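Local coordinates for protein carboxylic ester hydrolase (Aspergillus niger, PDB 7K4O) that probably hydrolyses ester bonds of tannins as a serine esterase of the alpha/beta-hydrolase clan, with gallic acid bound in its pocket in this structure, at residues A[74-78]-A[125-129]; A[99-103]-A[119-124]. One frame throughout, in Å; residues are numbered along the deposited sequence.

Interaction 1 (A[74-78]-A[125-129])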
ATOM      1  N   VAL A  74       1.359 -13.449  21.044  1.00 20.65           N
ATOM      2  CA  VAL A  74       0.694 -12.717  19.962  1.00 21.14           C
ATOM      3  C   VAL A  74      -0.681 -12.275  20.501  1.00 20.33           C
ATOM      4  O   VAL A  74      -1.354 -13.072  21.159  1.00 22.18           O
ATOM      5  CB  VAL A  74       0.543 -13.600  18.720  1.00 20.99           C
ATOM      6  CG1 VAL A  74      -0.067 -12.803  17.589  1.00 21.51           C
ATOM      7  CG2 VAL A  74       1.877 -14.232  18.282  1.00 21.53           C
ATOM      8  N   LEU A  75      -1.054 -11.049  20.253  1.00 20.83           N
ATOM      9  CA  LEU A  75      -2.393 -10.531  20.594  1.00 22.29           C
ATOM     10  C   LEU A  75      -3.189 -10.374  19.283  1.00 21.28           C
ATOM     11  O   LEU A  75      -2.726  -9.788  18.313  1.00 20.27           O
ATOM     12  CB  LEU A  75      -2.295  -9.179  21.291  1.00 22.62           C
ATOM     13  CG  LEU A  75      -1.444  -9.196  22.544  1.00 27.52           C
ATOM     14  CD1 LEU A  75      -1.327  -7.821  23.131  1.00 30.09           C
ATOM     15  CD2 LEU A  75      -1.983 -10.174  23.560  1.00 29.24           C
ATOM     16  N   LEU A  76      -4.455 -10.765  19.346  1.00 21.40           N
ATOM     17  CA  LEU A  76      -5.421 -10.452  18.294  1.00 20.74           C
ATOM     18  C   LEU A  76      -6.506  -9.545  18.868  1.00 19.75           C
ATOM     19  O   LEU A  76      -6.861  -9.664  20.057  1.00 20.43           O
ATOM     20  CB  LEU A  76      -6.054 -11.741  17.761  1.00 20.80           C
ATOM     21  CG  LEU A  76      -5.112 -12.779  17.167  1.00 21.44           C
ATOM     22  CD1 LEU A  76      -5.917 -13.918  16.584  1.00 21.90           C
ATOM     23  CD2 LEU A  76      -4.198 -12.174  16.106  1.00 21.07           C
ATOM     24  N   GLU A  77      -7.007  -8.682  18.023  1.00 20.95           N
ATOM     25  CA  GLU A  77      -8.178  -7.853  18.361  1.00 20.81           C
ATOM     26  C   GLU A  77      -9.185  -8.058  17.235  1.00 22.32           C
ATOM     27  O   GLU A  77      -8.841  -7.843  16.081  1.00 21.11           O
ATOM     28  CB  GLU A  77      -7.835  -6.371  18.539  1.00 20.18           C
ATOM     29  CG  GLU A  77      -9.062  -5.503  18.866  1.00 20.96           C
ATOM     30  CD  GLU A  77      -8.707  -4.132  19.447  1.00 25.82           C
ATOM     31  OE1 GLU A  77      -9.349  -3.137  19.101  1.00 23.99           O
ATOM     32  OE2 GLU A  77      -7.660  -4.069  20.169  1.00 26.86           O
ATOM     33  N   ILE A  78     -10.415  -8.418  17.609  1.00 20.06           N
ATOM     34  CA  ILE A  78     -11.466  -8.739  16.623  1.00 19.59           C
ATOM     35  C   ILE A  78     -12.721  -7.989  17.075  1.00 18.89           C
ATOM     36  O   ILE A  78     -13.076  -8.092  18.245  1.00 21.30           O
ATOM     37  CB  ILE A  78     -11.686 -10.272  16.566  1.00 19.85           C
ATOM     38  CG1 ILE A  78     -10.421 -10.980  16.016  1.00 21.42           C
ATOM     39  CG2 ILE A  78     -12.891 -10.620  15.694  1.00 22.11           C
ATOM     40  CD1 ILE A  78     -10.478 -12.490  16.107  1.00 21.87           C
ATOM     41  N   GLY A 125       4.736  -7.431  21.002  1.00 25.08           N
ATOM     42  CA  GLY A 125       4.652  -6.959  22.397  1.00 26.39           C
ATOM     43  C   GLY A 125       3.597  -5.897  22.619  1.00 29.14           C
ATOM     44  O   GLY A 125       3.796  -5.004  23.507  1.00 33.61           O
ATOM     45  N   GLY A 126       2.540  -5.891  21.841  1.00 23.87           N
ATOM     46  CA  GLY A 126       1.444  -4.925  21.952  1.00 24.38           C
ATOM     47  C   GLY A 126       1.101  -4.334  20.627  1.00 25.35           C
ATOM     48  O   GLY A 126       1.986  -4.209  19.777  1.00 25.10           O
ATOM     49  N   PHE A 127      -0.149  -3.927  20.414  1.00 24.08           N
ATOM     50  CA  PHE A 127      -0.581  -3.367  19.131  1.00 23.45           C
ATOM     51  C   PHE A 127       0.235  -2.154  18.724  1.00 23.77           C
ATOM     52  O   PHE A 127       0.418  -1.875  17.530  1.00 22.85           O
ATOM     53  CB  PHE A 127      -2.091  -3.074  19.105  1.00 24.96           C
ATOM     54  CG  PHE A 127      -2.923  -4.299  19.281  1.00 23.47           C
ATOM     55  CD1 PHE A 127      -3.051  -5.260  18.264  1.00 22.45           C
ATOM     56  CD2 PHE A 127      -3.604  -4.502  20.461  1.00 25.51           C
ATOM     57  CE1 PHE A 127      -3.760  -6.431  18.500  1.00 22.57           C
ATOM     58  CE2 PHE A 127      -4.318  -5.661  20.680  1.00 26.42           C
ATOM     59  CZ  PHE A 127      -4.426  -6.615  19.681  1.00 25.06           C
ATOM     60  N   SER A 128       0.668  -1.333  19.688  1.00 25.56           N
ATOM     61  CA  SER A 128       1.368  -0.075  19.333  1.00 27.57           C
ATOM     62  C   SER A 128       2.878  -0.313  19.176  1.00 26.86           C
ATOM     63  O   SER A 128       3.546   0.610  18.821  1.00 28.85           O
ATOM     64  CB  SER A 128       1.113   0.982  20.401  1.00 32.58           C
ATOM     65  OG  SER A 128       1.698   0.542  21.599  1.00 34.59           O
ATOM     66  N   ASN A 129       3.379  -1.512  19.404  1.00 25.03           N
ATOM     67  CA  ASN A 129       4.809  -1.834  19.162  1.00 27.53           C
ATOM     68  C   ASN A 129       4.948  -2.460  17.776  1.00 27.84           C
ATOM     69  O   ASN A 129       4.165  -3.356  17.429  1.00 25.25           O
ATOM     70  CB  ASN A 129       5.335  -2.766  20.237  1.00 29.46           C
ATOM     71  CG  ASN A 129       5.374  -2.042  21.573  1.00 41.49           C
ATOM     72  OD1 ASN A 129       5.660  -0.846  21.618  1.00 42.08           O
ATOM     73  ND2 ASN A 129       4.943  -2.703  22.630  1.00 47.94           N
TER

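Interaction 2 (A[99-103]-A[119-124])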
ATOM      1  N   ALA A  99       4.463  -1.160  11.087  1.00 22.09           N
ATOM      2  CA  ALA A  99       3.332  -1.680  11.883  1.00 20.92           C
ATOM      3  C   ALA A  99       2.563  -2.700  11.049  1.00 19.07           C
ATOM      4  O   ALA A  99       2.493  -2.563   9.836  1.00 22.37           O
ATOM      5  CB  ALA A  99       2.378  -0.579  12.326  1.00 23.71           C
ATOM      6  N   ILE A 100       2.052  -3.705  11.735  1.00 20.62           N
ATOM      7  CA  ILE A 100       1.287  -4.805  11.081  1.00 21.37           C
ATOM      8  C   ILE A 100      -0.214  -4.597  11.353  1.00 21.11           C
ATOM      9  O   ILE A 100      -1.037  -5.371  10.774  1.00 20.17           O
ATOM     10  CB  ILE A 100       1.770  -6.160  11.589  1.00 21.00           C
ATOM     11  CG1 ILE A 100       1.312  -7.275  10.649  1.00 20.47           C
ATOM     12  CG2 ILE A 100       1.388  -6.411  13.046  1.00 21.10           C
ATOM     13  CD1 ILE A 100       1.979  -8.603  10.934  1.00 24.64           C
ATOM     14  N   ASN A 101      -0.575  -3.586  12.121  1.00 21.45           N
ATOM     15  CA  ASN A 101      -2.008  -3.221  12.320  1.00 19.45           C
ATOM     16  C   ASN A 101      -2.145  -1.703  12.185  1.00 22.40           C
ATOM     17  O   ASN A 101      -1.116  -0.962  12.201  1.00 21.69           O
ATOM     18  CB  ASN A 101      -2.516  -3.696  13.666  1.00 19.82           C
ATOM     19  CG  ASN A 101      -1.857  -2.944  14.816  1.00 22.76           C
ATOM     20  OD1 ASN A 101      -2.239  -1.803  15.101  1.00 22.72           O
ATOM     21  ND2 ASN A 101      -0.894  -3.603  15.464  1.00 22.24           N
ATOM     22  N   SER A 102      -3.384  -1.226  12.022  1.00 21.52           N
ATOM     23  CA  SER A 102      -3.656   0.206  11.820  1.00 21.08           C
ATOM     24  C   SER A 102      -4.477   0.729  13.014  1.00 23.34           C
ATOM     25  O   SER A 102      -5.298   1.643  12.808  1.00 24.44           O
ATOM     26  CB  SER A 102      -4.294   0.441  10.519  1.00 23.83           C
ATOM     27  OG  SER A 102      -3.412   0.237   9.429  1.00 23.49           O
ATOM     28  N   GLY A 103      -4.320   0.149  14.196  1.00 25.92           N
ATOM     29  CA  GLY A 103      -5.090   0.540  15.390  1.00 27.30           C
ATOM     30  C   GLY A 103      -6.587   0.457  15.165  1.00 26.75           C
ATOM     31  O   GLY A 103      -7.097  -0.601  14.722  1.00 26.20           O
ATOM     32  N   MET A 119      -7.443  -7.755  13.529  1.00 18.46           N
ATOM     33  CA  MET A 119      -6.045  -7.327  13.364  1.00 19.15           C
ATOM     34  C   MET A 119      -5.165  -8.079  14.352  1.00 19.58           C
ATOM     35  O   MET A 119      -5.646  -8.652  15.344  1.00 19.90           O
ATOM     36  CB  MET A 119      -5.925  -5.818  13.580  1.00 19.54           C
ATOM     37  CG  MET A 119      -6.153  -5.397  15.009  1.00 21.07           C
ATOM     38  SD  MET A 119      -6.140  -3.535  15.004  1.00 24.33           S
ATOM     39  CE  MET A 119      -6.248  -3.272  16.752  1.00 27.32           C
ATOM     40  N   THR A 120      -3.867  -8.039  14.087  1.00 19.78           N
ATOM     41  CA  THR A 120      -2.871  -8.706  14.931  1.00 19.21           C
ATOM     42  C   THR A 120      -1.820  -7.695  15.406  1.00 19.44           C
ATOM     43  O   THR A 120      -1.564  -6.675  14.750  1.00 20.49           O
ATOM     44  CB  THR A 120      -2.190  -9.838  14.142  1.00 22.01           C
ATOM     45  OG1 THR A 120      -1.213 -10.493  14.956  1.00 21.04           O
ATOM     46  CG2 THR A 120      -1.565  -9.400  12.849  1.00 21.62           C
ATOM     47  N   ASP A 121      -1.184  -8.041  16.501  1.00 20.08           N
ATOM     48  CA  ASP A 121       0.030  -7.315  16.929  1.00 19.39           C
ATOM     49  C   ASP A 121       1.291  -7.999  16.411  1.00 21.51           C
ATOM     50  O   ASP A 121       2.365  -7.505  16.710  1.00 21.64           O
ATOM     51  CB  ASP A 121       0.107  -7.104  18.433  1.00 20.68           C
ATOM     52  CG  ASP A 121       0.746  -8.194  19.242  1.00 22.47           C
ATOM     53  OD1 ASP A 121       0.805  -9.369  18.792  1.00 21.04           O
ATOM     54  OD2 ASP A 121       1.168  -7.860  20.402  1.00 25.09           O
ATOM     55  N   GLY A 122       1.174  -9.137  15.720  1.00 21.94           N
ATOM     56  CA  GLY A 122       2.354  -9.750  15.093  1.00 19.62           C
ATOM     57  C   GLY A 122       3.293 -10.437  16.043  1.00 20.11           C
ATOM     58  O   GLY A 122       4.340 -10.972  15.559  1.00 20.86           O
ATOM     59  N   GLY A 123       2.988 -10.476  17.333  1.00 21.19           N
ATOM     60  CA  GLY A 123       3.921 -10.950  18.368  1.00 23.67           C
ATOM     61  C   GLY A 123       4.888  -9.870  18.826  1.00 23.56           C
ATOM     62  O   GLY A 123       5.849 -10.226  19.535  1.00 23.71           O
ATOM     63  N   PHE A 124       4.669  -8.595  18.484  1.00 21.24           N
ATOM     64  CA  PHE A 124       5.696  -7.555  18.730  1.00 22.45           C
ATOM     65  C   PHE A 124       5.604  -6.949  20.127  1.00 26.90           C
ATOM     66  O   PHE A 124       6.353  -5.974  20.377  1.00 28.84           O
ATOM     67  CB  PHE A 124       5.598  -6.482  17.655  1.00 22.87           C
ATOM     68  CG  PHE A 124       5.545  -6.971  16.227  1.00 21.70           C
ATOM     69  CD1 PHE A 124       6.218  -8.122  15.825  1.00 23.13           C
ATOM     70  CD2 PHE A 124       4.924  -6.197  15.267  1.00 21.26           C
ATOM     71  CE1 PHE A 124       6.178  -8.547  14.503  1.00 23.04           C
ATOM     72  CE2 PHE A 124       4.867  -6.624  13.958  1.00 23.62           C
ATOM     73  CZ  PHE A 124       5.489  -7.796  13.586  1.00 24.24           C
TER
HETATM   74  O   HOH W   1      -3.360  -6.635  11.539  1.00 20.88           O

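Interaction 1 (A[74-78]-A[125-129])
The Phe127 side chain pushes the CZ and CE1 end of its ring against the strand backbone and the CB atoms of Leu75 and Glu77, with Leu76 C at the ring edge. Phe127 CZ comes to 3.7 Å from Leu75 CB, 3.7 Å from Leu76 C and 3.6 Å from Glu77 CB, while Phe127 CE1 sits 3.5 Å from Leu75 O and Phe127 CE2 3.7 Å from Glu77 OE2. Alternation along the strand directs the CA-to-CB bonds of Leu75 and Glu77 toward the loop, whereas Leu76 faces helix 144-169. A long apolar side chain suits this place because its tip reaches between the CB atoms of Leu75 and Glu77, on the same side of the strand. Glu77 OE1 is hydrogen-bonded to Trp79 NE1. Beside the ring, Leu75 CD1 rests 4.2 Å from Gly126 CA.

Phe127 is presented by a type I turn from Gly126 to Asn129, closed by Asn129 N to Gly126 O at 3.1 Å. Glycines 125 and 126 adopt backbone angles at which a CB would collide with the preceding carbonyl.

The contact joins the loop after strand 115-120 to strand 74-81, on the antiparallel side of the mixed alpha/beta-hydrolase sheet, where Leu75 and Phe127 also touch an N-acetylglucosamine of an attached glycan. No hydrogen bond crosses between the segments, so the loop is held here by van der Waals and apolar contact.

Interaction 2 (A[99-103]-A[119-124])
A sulfur-oxygen contact of 3.1 Å between Met119 SD and Gly103 O, shorter than the usual van der Waals separation, stands out here. The oxygen lies almost on the extension of the Met119 CG-SD bond, at about 161°, the direction in which divalent sulfur best accepts electron density. In this alpha/beta-hydrolase fold, segment 99-103 belongs to the loop after strand 89-93, and segment 119-124 is the end of the neighbouring strand 115-120 and the turn beyond it. Earlier in the same loop, Gly96 and Gly97 line the gallic acid pocket; the side chain of Ile100 is about 10 Å from that ligand.

Ile100 fills the middle of this buried contact. Its CG2 packs 3.4 Å from Thr120 O and 3.6 Å from Phe124 CE2, and its branched side chain also reaches helix 144-169. A CB on Gly122 would crowd Ile100 and strike the Phe124 ring, and positive phi also favours glycine there.

Three local turns shape the end of the strand: an ST turn from Thr120 OG1 to Gly122 N, an Asx turn from Asp121 OD1 to Gly123 N, and a type I' turn from Asp121 to Phe124. Asn101 suits its place by serving both segments. Its OD1 accepts from Gly103 N at 3.0 Å in another Asx turn, its ND2 donates to Thr120 O at 3.2 Å, and the same ND2 is also hydrogen-bonded to Phe127 O. A water completes the join, donating to Ile100 O at 2.8 Å and accepting from Thr120 N at 3.0 Å.

The two contacts adjoin, their centres about 5 Å apart, and each packs a loop against one of the neighbouring strands 74-81 and 115-120 of one sheet. Interaction 2 is the buried one, and it mixes apolar packing with a direct and a water-mediated polar link. Interaction 1 lies nearer the surface, beside a glycan, and has no direct hydrogen bond of its own. Asp121 ties them together: its OD1 is a probable hydrogen-bond partner of Leu75 N at 2.9 Å, and its OD2 of Gly126 N at 2.8 Å. Asn101 ND2 also bonds to Phe127 O, so the loop 125-129 is fixed by polar groups of interaction 2 while the tip of its aromatic ring abuts the strand.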